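Local coordinates for Lmo1340 protein (Listeria monocytogenes, PDB 4NLM), which is of unknown function but folds as a YqgU-like six-bladed beta-propeller and is probably a surface lipoprotein, at residues T316-S328 / Y337-G350. Sequence-based numbering, arbitrary orientation.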
ATOM      1  N   THR A 316       6.370  -7.694  20.492  1.00 11.62           N
ATOM      2  CA  THR A 316       6.637  -8.638  19.403  1.00 10.45           C
ATOM      3  C   THR A 316       5.467  -9.565  19.243  1.00 10.89           C
ATOM      4  O   THR A 316       5.024 -10.196  20.198  1.00 13.56           O
ATOM      5  CB  THR A 316       7.926  -9.438  19.626  1.00 11.04           C
ATOM      6  OG1 THR A 316       8.968  -8.483  19.710  1.00 14.30           O
ATOM      7  CG2 THR A 316       8.190 -10.395  18.500  1.00 11.36           C
ATOM      8  N   ILE A 317       4.914  -9.599  18.043  0.50  9.87           N
ATOM      9  CA  ILE A 317       3.814 -10.495  17.732  0.50 10.13           C
ATOM     10  C   ILE A 317       4.330 -11.903  17.486  0.50 10.23           C
ATOM     11  O   ILE A 317       3.840 -12.863  18.065  0.50 11.45           O
ATOM     12  CB  ILE A 317       3.070  -9.991  16.502  0.50 10.32           C
ATOM     13  CG1 ILE A 317       2.456  -8.632  16.811  0.50 11.04           C
ATOM     14  CG2 ILE A 317       2.015 -10.986  16.043  0.50 11.18           C
ATOM     15  CD1 ILE A 317       2.201  -7.832  15.565  0.50  9.76           C
ATOM     16  N   LEU A 318       5.314 -12.019  16.596  1.00 10.47           N
ATOM     17  CA  LEU A 318       5.909 -13.316  16.270  1.00 11.67           C
ATOM     18  C   LEU A 318       7.385 -13.163  15.987  1.00  9.89           C
ATOM     19  O   LEU A 318       7.817 -12.212  15.334  1.00 11.73           O
ATOM     20  CB  LEU A 318       5.212 -13.968  15.072  1.00 13.98           C
ATOM     21  CG  LEU A 318       3.833 -14.582  15.272  1.00 14.66           C
ATOM     22  CD1 LEU A 318       3.164 -14.807  13.921  1.00 17.97           C
ATOM     23  CD2 LEU A 318       3.943 -15.878  16.082  1.00 16.92           C
ATOM     24  N   GLU A 319       8.153 -14.134  16.474  1.00  9.85           N
ATOM     25  CA  GLU A 319       9.579 -14.199  16.193  1.00 10.64           C
ATOM     26  C   GLU A 319       9.873 -15.113  14.993  1.00  9.58           C
ATOM     27  O   GLU A 319       9.017 -15.893  14.607  1.00 11.46           O
ATOM     28  CB  GLU A 319      10.311 -14.802  17.400  1.00 10.60           C
ATOM     29  CG  GLU A 319      10.107 -14.057  18.712  1.00 11.93           C
ATOM     30  CD  GLU A 319      10.967 -12.836  18.957  1.00 12.29           C
ATOM     31  OE1 GLU A 319      11.774 -12.413  18.127  1.00 12.19           O
ATOM     32  OE2 GLU A 319      10.810 -12.246  20.055  1.00 13.49           O
ATOM     33  N   LEU A 320      11.065 -14.941  14.438  1.00 10.58           N
ATOM     34  CA  LEU A 320      11.643 -15.863  13.462  1.00 11.26           C
ATOM     35  C   LEU A 320      10.765 -16.065  12.268  1.00 12.59           C
ATOM     36  O   LEU A 320      10.385 -17.196  11.925  1.00 16.20           O
ATOM     37  CB  LEU A 320      11.982 -17.210  14.132  1.00 12.94           C
ATOM     38  CG  LEU A 320      12.932 -17.118  15.338  1.00 15.77           C
ATOM     39  CD1 LEU A 320      13.122 -18.494  15.970  1.00 19.32           C
ATOM     40  CD2 LEU A 320      14.305 -16.540  15.019  1.00 18.13           C
HETATM   41  N   MSE A 321      10.440 -14.933  11.628  0.50 13.89           N
HETATM   42  CA  MSE A 321       9.525 -14.824  10.481  0.50 16.19           C
HETATM   43  C   MSE A 321      10.208 -14.324   9.257  0.50 12.72           C
HETATM   44  O   MSE A 321      11.270 -13.717   9.351  0.50 12.60           O
HETATM   45  CB  MSE A 321       8.588 -13.613  10.661  0.50 20.18           C
HETATM   46  CG  MSE A 321       7.839 -13.724  11.940  0.50 19.17           C
HETATM   47 SE   MSE A 321       6.014 -13.486  11.381  0.50 13.77          SE
HETATM   48  CE  MSE A 321       5.502 -15.343  11.795  0.50 28.32           C
ATOM     49  N   ASP A 322       9.565 -14.516   8.111  1.00 11.66           N
ATOM     50  CA  ASP A 322      10.018 -13.898   6.879  1.00 11.34           C
ATOM     51  C   ASP A 322       9.305 -12.580   6.598  1.00 10.41           C
ATOM     52  O   ASP A 322       8.103 -12.384   6.895  1.00 11.96           O
ATOM     53  CB  ASP A 322       9.886 -14.788   5.681  1.00 15.60           C
ATOM     54  CG  ASP A 322      10.696 -14.252   4.487  1.00 19.65           C
ATOM     55  OD1 ASP A 322      11.738 -13.515   4.704  1.00 21.78           O
ATOM     56  OD2 ASP A 322      10.321 -14.581   3.340  1.00 28.09           O
ATOM     57  N   ASN A 323      10.093 -11.640   6.125  1.00 10.83           N
ATOM     58  CA  ASN A 323       9.629 -10.310   5.770  1.00 10.10           C
ATOM     59  C   ASN A 323       8.823 -10.381   4.477  1.00  9.83           C
ATOM     60  O   ASN A 323       9.399 -10.649   3.438  1.00 11.91           O
ATOM     61  CB  ASN A 323      10.861  -9.432   5.588  1.00 10.59           C
ATOM     62  CG  ASN A 323      10.550  -8.064   5.041  1.00  9.66           C
ATOM     63  OD1 ASN A 323       9.763  -7.316   5.628  1.00 10.38           O
ATOM     64  ND2 ASN A 323      11.185  -7.708   3.933  1.00 11.72           N
ATOM     65  N   GLN A 324       7.512 -10.163   4.543  1.00 10.23           N
ATOM     66  CA  GLN A 324       6.664 -10.152   3.357  1.00 10.17           C
ATOM     67  C   GLN A 324       5.599  -9.086   3.608  1.00  9.09           C
ATOM     68  O   GLN A 324       5.433  -8.640   4.741  1.00  9.42           O
ATOM     69  CB  GLN A 324       6.023 -11.513   3.103  1.00 11.21           C
ATOM     70  CG  GLN A 324       7.055 -12.633   2.985  1.00 12.84           C
ATOM     71  CD  GLN A 324       6.462 -13.972   2.643  1.00 16.49           C
ATOM     72  OE1 GLN A 324       5.265 -14.108   2.465  1.00 22.28           O
ATOM     73  NE2 GLN A 324       7.321 -14.965   2.511  1.00 20.25           N
ATOM     74  N   PRO A 325       4.863  -8.669   2.581  1.00  8.91           N
ATOM     75  CA  PRO A 325       3.872  -7.611   2.801  1.00  8.93           C
ATOM     76  C   PRO A 325       2.844  -7.960   3.862  1.00  8.48           C
ATOM     77  O   PRO A 325       2.439  -9.111   4.026  1.00  9.38           O
ATOM     78  CB  PRO A 325       3.250  -7.464   1.408  1.00 10.51           C
ATOM     79  CG  PRO A 325       4.346  -7.818   0.460  1.00 10.62           C
ATOM     80  CD  PRO A 325       5.001  -8.978   1.148  1.00 10.65           C
ATOM     81  N   ILE A 326       2.371  -6.895   4.517  1.00  8.73           N
ATOM     82  CA  ILE A 326       1.349  -6.956   5.575  1.00  8.82           C
ATOM     83  C   ILE A 326       0.366  -5.803   5.420  1.00  8.33           C
ATOM     84  O   ILE A 326       0.757  -4.731   5.042  1.00  9.08           O
ATOM     85  CB  ILE A 326       1.946  -6.976   6.980  1.00  9.23           C
ATOM     86  CG1 ILE A 326       3.046  -5.914   7.144  1.00  9.68           C
ATOM     87  CG2 ILE A 326       2.437  -8.379   7.324  1.00  9.09           C
ATOM     88  CD1 ILE A 326       3.530  -5.746   8.591  1.00  9.80           C
ATOM     89  N   LEU A 327      -0.891  -6.085   5.735  1.00  8.33           N
ATOM     90  CA  LEU A 327      -1.938  -5.041   5.624  1.00  8.14           C
ATOM     91  C   LEU A 327      -3.007  -5.322   6.664  1.00  8.54           C
ATOM     92  O   LEU A 327      -3.696  -6.348   6.649  1.00  8.98           O
ATOM     93  CB  LEU A 327      -2.553  -5.081   4.228  1.00  9.30           C
ATOM     94  CG  LEU A 327      -3.672  -4.053   4.030  1.00 10.23           C
ATOM     95  CD1 LEU A 327      -3.185  -2.625   4.124  1.00 11.01           C
ATOM     96  CD2 LEU A 327      -4.331  -4.310   2.681  1.00 12.80           C
ATOM     97  N   SER A 328      -3.244  -4.329   7.516  1.00  9.07           N
ATOM     98  CA  SER A 328      -4.301  -4.409   8.496  1.00  9.82           C
ATOM     99  C   SER A 328      -5.581  -3.776   7.985  1.00 10.14           C
ATOM    100  O   SER A 328      -5.626  -3.157   6.939  1.00 10.61           O
ATOM    101  CB  SER A 328      -3.879  -3.745   9.809  1.00 10.74           C
ATOM    102  OG  SER A 328      -3.810  -2.341   9.687  1.00 10.75           O
ATOM    103  N   TYR A 337      -1.118 -11.215   5.245  1.00  9.16           N
ATOM    104  CA  TYR A 337       0.310 -11.447   5.164  1.00  9.21           C
ATOM    105  C   TYR A 337       0.669 -12.216   3.900  1.00  9.84           C
ATOM    106  O   TYR A 337      -0.002 -13.185   3.567  1.00 10.60           O
ATOM    107  CB  TYR A 337       0.775 -12.273   6.385  1.00 10.41           C
ATOM    108  CG  TYR A 337       2.218 -12.742   6.359  1.00 10.53           C
ATOM    109  CD1 TYR A 337       3.249 -11.853   6.437  1.00  9.86           C
ATOM    110  CD2 TYR A 337       2.538 -14.095   6.235  1.00 15.05           C
ATOM    111  CE1 TYR A 337       4.560 -12.251   6.419  1.00 10.21           C
ATOM    112  CE2 TYR A 337       3.852 -14.536   6.205  1.00 17.10           C
ATOM    113  CZ  TYR A 337       4.869 -13.617   6.290  1.00 15.01           C
ATOM    114  OH  TYR A 337       6.178 -14.086   6.230  1.00 16.66           O
ATOM    115  N   GLY A 338       1.748 -11.780   3.261  1.00  9.68           N
ATOM    116  CA  GLY A 338       2.326 -12.504   2.108  1.00 10.56           C
ATOM    117  C   GLY A 338       2.288 -11.688   0.856  1.00 11.32           C
ATOM    118  O   GLY A 338       1.478 -10.749   0.725  1.00 11.14           O
ATOM    119  N   TYR A 339       3.078 -12.092  -0.132  1.00 11.94           N
ATOM    120  CA  TYR A 339       3.062 -11.401  -1.395  1.00 13.49           C
ATOM    121  C   TYR A 339       1.702 -11.458  -2.068  1.00 13.15           C
ATOM    122  O   TYR A 339       1.368 -10.533  -2.845  1.00 15.76           O
ATOM    123  CB  TYR A 339       4.148 -11.968  -2.343  1.00 16.05           C
ATOM    124  CG  TYR A 339       5.536 -11.543  -1.897  1.00 18.68           C
ATOM    125  CD1 TYR A 339       5.972 -10.240  -2.114  1.00 21.78           C
ATOM    126  CD2 TYR A 339       6.362 -12.392  -1.215  1.00 23.13           C
ATOM    127  CE1 TYR A 339       7.189  -9.804  -1.664  1.00 23.38           C
ATOM    128  CE2 TYR A 339       7.619 -11.981  -0.773  1.00 26.59           C
ATOM    129  CZ  TYR A 339       8.028 -10.688  -1.013  1.00 22.58           C
ATOM    130  OH  TYR A 339       9.247 -10.230  -0.591  1.00 36.06           O
ATOM    131  N   LEU A 340       0.903 -12.496  -1.794  1.00 11.21           N
ATOM    132  CA  LEU A 340      -0.426 -12.632  -2.377  1.00 11.72           C
ATOM    133  C   LEU A 340      -1.546 -12.421  -1.330  1.00 10.07           C
ATOM    134  O   LEU A 340      -2.710 -12.660  -1.641  1.00 10.58           O
ATOM    135  CB  LEU A 340      -0.585 -13.981  -3.059  1.00 14.24           C
ATOM    136  CG  LEU A 340       0.450 -14.272  -4.115  1.00 14.93           C
ATOM    137  CD1 LEU A 340       0.126 -15.610  -4.749  1.00 19.68           C
ATOM    138  CD2 LEU A 340       0.537 -13.190  -5.184  1.00 18.00           C
ATOM    139  N   PHE A 341      -1.173 -12.051  -0.091  1.00 10.24           N
ATOM    140  CA  PHE A 341      -2.115 -11.859   1.011  1.00  9.84           C
ATOM    141  C   PHE A 341      -2.999 -13.085   1.181  1.00 11.02           C
ATOM    142  O   PHE A 341      -4.209 -12.987   1.415  1.00 11.07           O
ATOM    143  CB  PHE A 341      -2.968 -10.574   0.844  1.00  9.76           C
ATOM    144  CG  PHE A 341      -2.240  -9.281   1.097  1.00  9.36           C
ATOM    145  CD1 PHE A 341      -1.181  -9.168   1.956  1.00 10.19           C
ATOM    146  CD2 PHE A 341      -2.717  -8.128   0.501  1.00  9.74           C
ATOM    147  CE1 PHE A 341      -0.557  -7.945   2.159  1.00 11.10           C
ATOM    148  CE2 PHE A 341      -2.114  -6.906   0.711  1.00 11.16           C
ATOM    149  CZ  PHE A 341      -1.033  -6.798   1.551  1.00 11.22           C
ATOM    150  N   ASP A 342      -2.358 -14.259   1.150  1.00 10.93           N
ATOM    151  CA  ASP A 342      -3.075 -15.507   1.274  1.00 11.56           C
ATOM    152  C   ASP A 342      -3.115 -16.090   2.679  1.00 11.54           C
ATOM    153  O   ASP A 342      -3.742 -17.131   2.894  1.00 13.43           O
ATOM    154  CB  ASP A 342      -2.489 -16.546   0.292  1.00 14.78           C
ATOM    155  CG  ASP A 342      -1.039 -16.825   0.534  1.00 18.01           C
ATOM    156  OD1 ASP A 342      -0.255 -15.959   0.912  1.00 20.33           O
ATOM    157  OD2 ASP A 342      -0.645 -17.986   0.333  1.00 37.09           O
ATOM    158  N   LYS A 343      -2.502 -15.385   3.627  1.00 10.50           N
ATOM    159  CA  LYS A 343      -2.519 -15.748   5.043  1.00 11.04           C
ATOM    160  C   LYS A 343      -3.011 -14.574   5.881  1.00 10.17           C
ATOM    161  O   LYS A 343      -2.936 -13.424   5.463  1.00 10.80           O
ATOM    162  CB  LYS A 343      -1.136 -16.243   5.514  1.00 12.74           C
ATOM    163  CG  LYS A 343      -0.695 -17.490   4.784  1.00 15.82           C
ATOM    164  CD  LYS A 343       0.613 -18.116   5.259  1.00 21.96           C
ATOM    165  CE  LYS A 343       1.108 -19.224   4.313  1.00 25.84           C
ATOM    166  NZ  LYS A 343      -0.005 -20.099   3.858  1.00 29.80           N
ATOM    167  N   VAL A 344      -3.495 -14.911   7.071  1.00 10.71           N
ATOM    168  CA  VAL A 344      -3.947 -13.933   8.035  1.00 10.16           C
ATOM    169  C   VAL A 344      -3.254 -14.171   9.363  1.00 10.80           C
ATOM    170  O   VAL A 344      -3.201 -15.302   9.837  1.00 12.88           O
ATOM    171  CB  VAL A 344      -5.474 -13.998   8.261  1.00 11.30           C
ATOM    172  CG1 VAL A 344      -5.925 -13.070   9.389  1.00 12.89           C
ATOM    173  CG2 VAL A 344      -6.198 -13.646   6.985  1.00 12.84           C
ATOM    174  N   ILE A 345      -2.679 -13.119   9.923  1.00  9.99           N
ATOM    175  CA  ILE A 345      -2.110 -13.167  11.257  1.00 10.35           C
ATOM    176  C   ILE A 345      -3.040 -12.462  12.231  1.00 10.50           C
ATOM    177  O   ILE A 345      -3.526 -11.349  11.980  1.00 10.86           O
ATOM    178  CB  ILE A 345      -0.769 -12.417  11.297  1.00 12.21           C
ATOM    179  CG1 ILE A 345       0.209 -12.992  10.266  1.00 14.14           C
ATOM    180  CG2 ILE A 345      -0.218 -12.408  12.725  1.00 14.39           C
ATOM    181  CD1 ILE A 345       1.478 -12.189  10.134  1.00 16.92           C
ATOM    182  N   ASP A 346      -3.330 -13.098  13.367  1.00 11.29           N
ATOM    183  CA  ASP A 346      -4.086 -12.454  14.434  1.00 12.28           C
ATOM    184  C   ASP A 346      -3.035 -11.857  15.374  1.00 12.46           C
ATOM    185  O   ASP A 346      -2.328 -12.579  16.066  1.00 15.65           O
ATOM    186  CB  ASP A 346      -4.991 -13.480  15.117  1.00 15.40           C
ATOM    187  CG  ASP A 346      -5.851 -12.900  16.195  1.00 17.82           C
ATOM    188  OD1 ASP A 346      -5.432 -11.915  16.826  1.00 21.37           O
ATOM    189  OD2 ASP A 346      -6.946 -13.465  16.404  1.00 21.26           O
ATOM    190  N   THR A 347      -2.990 -10.529  15.424  0.50 13.56           N
ATOM    191  CA  THR A 347      -1.956  -9.826  16.163  0.50 15.03           C
ATOM    192  C   THR A 347      -2.143  -9.816  17.672  0.50 13.54           C
ATOM    193  O   THR A 347      -1.230  -9.432  18.407  0.50 16.31           O
ATOM    194  CB  THR A 347      -1.754  -8.400  15.624  0.50 20.07           C
ATOM    195  OG1 THR A 347      -1.303  -8.472  14.262  0.50 27.79           O
ATOM    196  CG2 THR A 347      -0.723  -7.672  16.448  0.50 24.20           C
ATOM    197  N   LYS A 348      -3.319 -10.241  18.127  1.00 13.89           N
ATOM    198  CA  LYS A 348      -3.608 -10.364  19.546  1.00 15.20           C
ATOM    199  C   LYS A 348      -3.054 -11.698  20.099  1.00 15.80           C
ATOM    200  O   LYS A 348      -2.462 -11.719  21.183  1.00 21.14           O
ATOM    201  CB  LYS A 348      -5.112 -10.275  19.767  1.00 18.52           C
ATOM    202  CG  LYS A 348      -5.528 -10.386  21.220  1.00 23.63           C
ATOM    203  CD  LYS A 348      -7.032 -10.158  21.351  1.00 27.48           C
ATOM    204  CE  LYS A 348      -7.541 -10.400  22.742  1.00 42.06           C
ATOM    205  NZ  LYS A 348      -8.981 -10.044  22.867  1.00 58.34           N
ATOM    206  N   THR A 349      -3.284 -12.776  19.359  1.00 17.11           N
ATOM    207  CA  THR A 349      -2.938 -14.131  19.760  1.00 19.40           C
ATOM    208  C   THR A 349      -1.644 -14.687  19.160  1.00 16.58           C
ATOM    209  O   THR A 349      -1.103 -15.689  19.659  1.00 19.75           O
ATOM    210  CB  THR A 349      -4.061 -15.118  19.340  1.00 19.93           C
ATOM    211  OG1 THR A 349      -4.092 -15.263  17.912  1.00 20.43           O
ATOM    212  CG2 THR A 349      -5.451 -14.679  19.870  1.00 26.60           C
ATOM    213  N   GLY A 350      -1.179 -14.093  18.061  1.00 13.58           N
ATOM    214  CA  GLY A 350      -0.038 -14.603  17.345  1.00 13.56           C
ATOM    215  C   GLY A 350      -0.387 -15.721  16.361  1.00 12.51           C
ATOM    216  O   GLY A 350       0.491 -16.214  15.648  1.00 13.13           O
TER
HETATM  217  O   HOH W   1       7.231 -16.421   7.558  1.00 24.23           O
HETATM  218  O   HOH W   2       4.280 -14.774   0.315  1.00 22.19           O
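Tyr-337 reaches from its strand to the chain leading into strand 326-328, and its OH donates to Asp-322 O at 2.7 Å, from above the carbonyl plane rather than along a lone pair. With CG anti to the backbone N (chi1 173°), the ring turns one edge to CG2 of Ile-326, the residue paired with Tyr-337 in a non-hydrogen-bonded antiparallel pair. The Gln-324 side chain runs obliquely past this ring, its amide plane nearly parallel to the ring (9°); NE2 donates to Asp-322 OD2, on the anti side, at 3.1 Å. Water links Tyr-337 OH to Asp-322 N. Pro-325 lays CD over one face of Tyr-339, 3.8 Å from the centroid, in a CH-pi contact, while its carbonyl O accepts from Gly-338 N (2.9 Å) and meets the edge of Phe-341. The Phe-341 CZ atom in turn packs on Leu-327 CB at 3.5 Å. Farther along, Ile-345 CG2 loosely meets Leu-318 CD1, where the outer strand 313-321 of one blade nears the next. The blade-to-blade connection is thus held by mixed chemistry: the tyrosine hydroxyl, gripped by a carbonyl and a water, fixes the linker through its backbone, and apolar contacts of Pro-325, Leu-327 and Ile-345 accompany it.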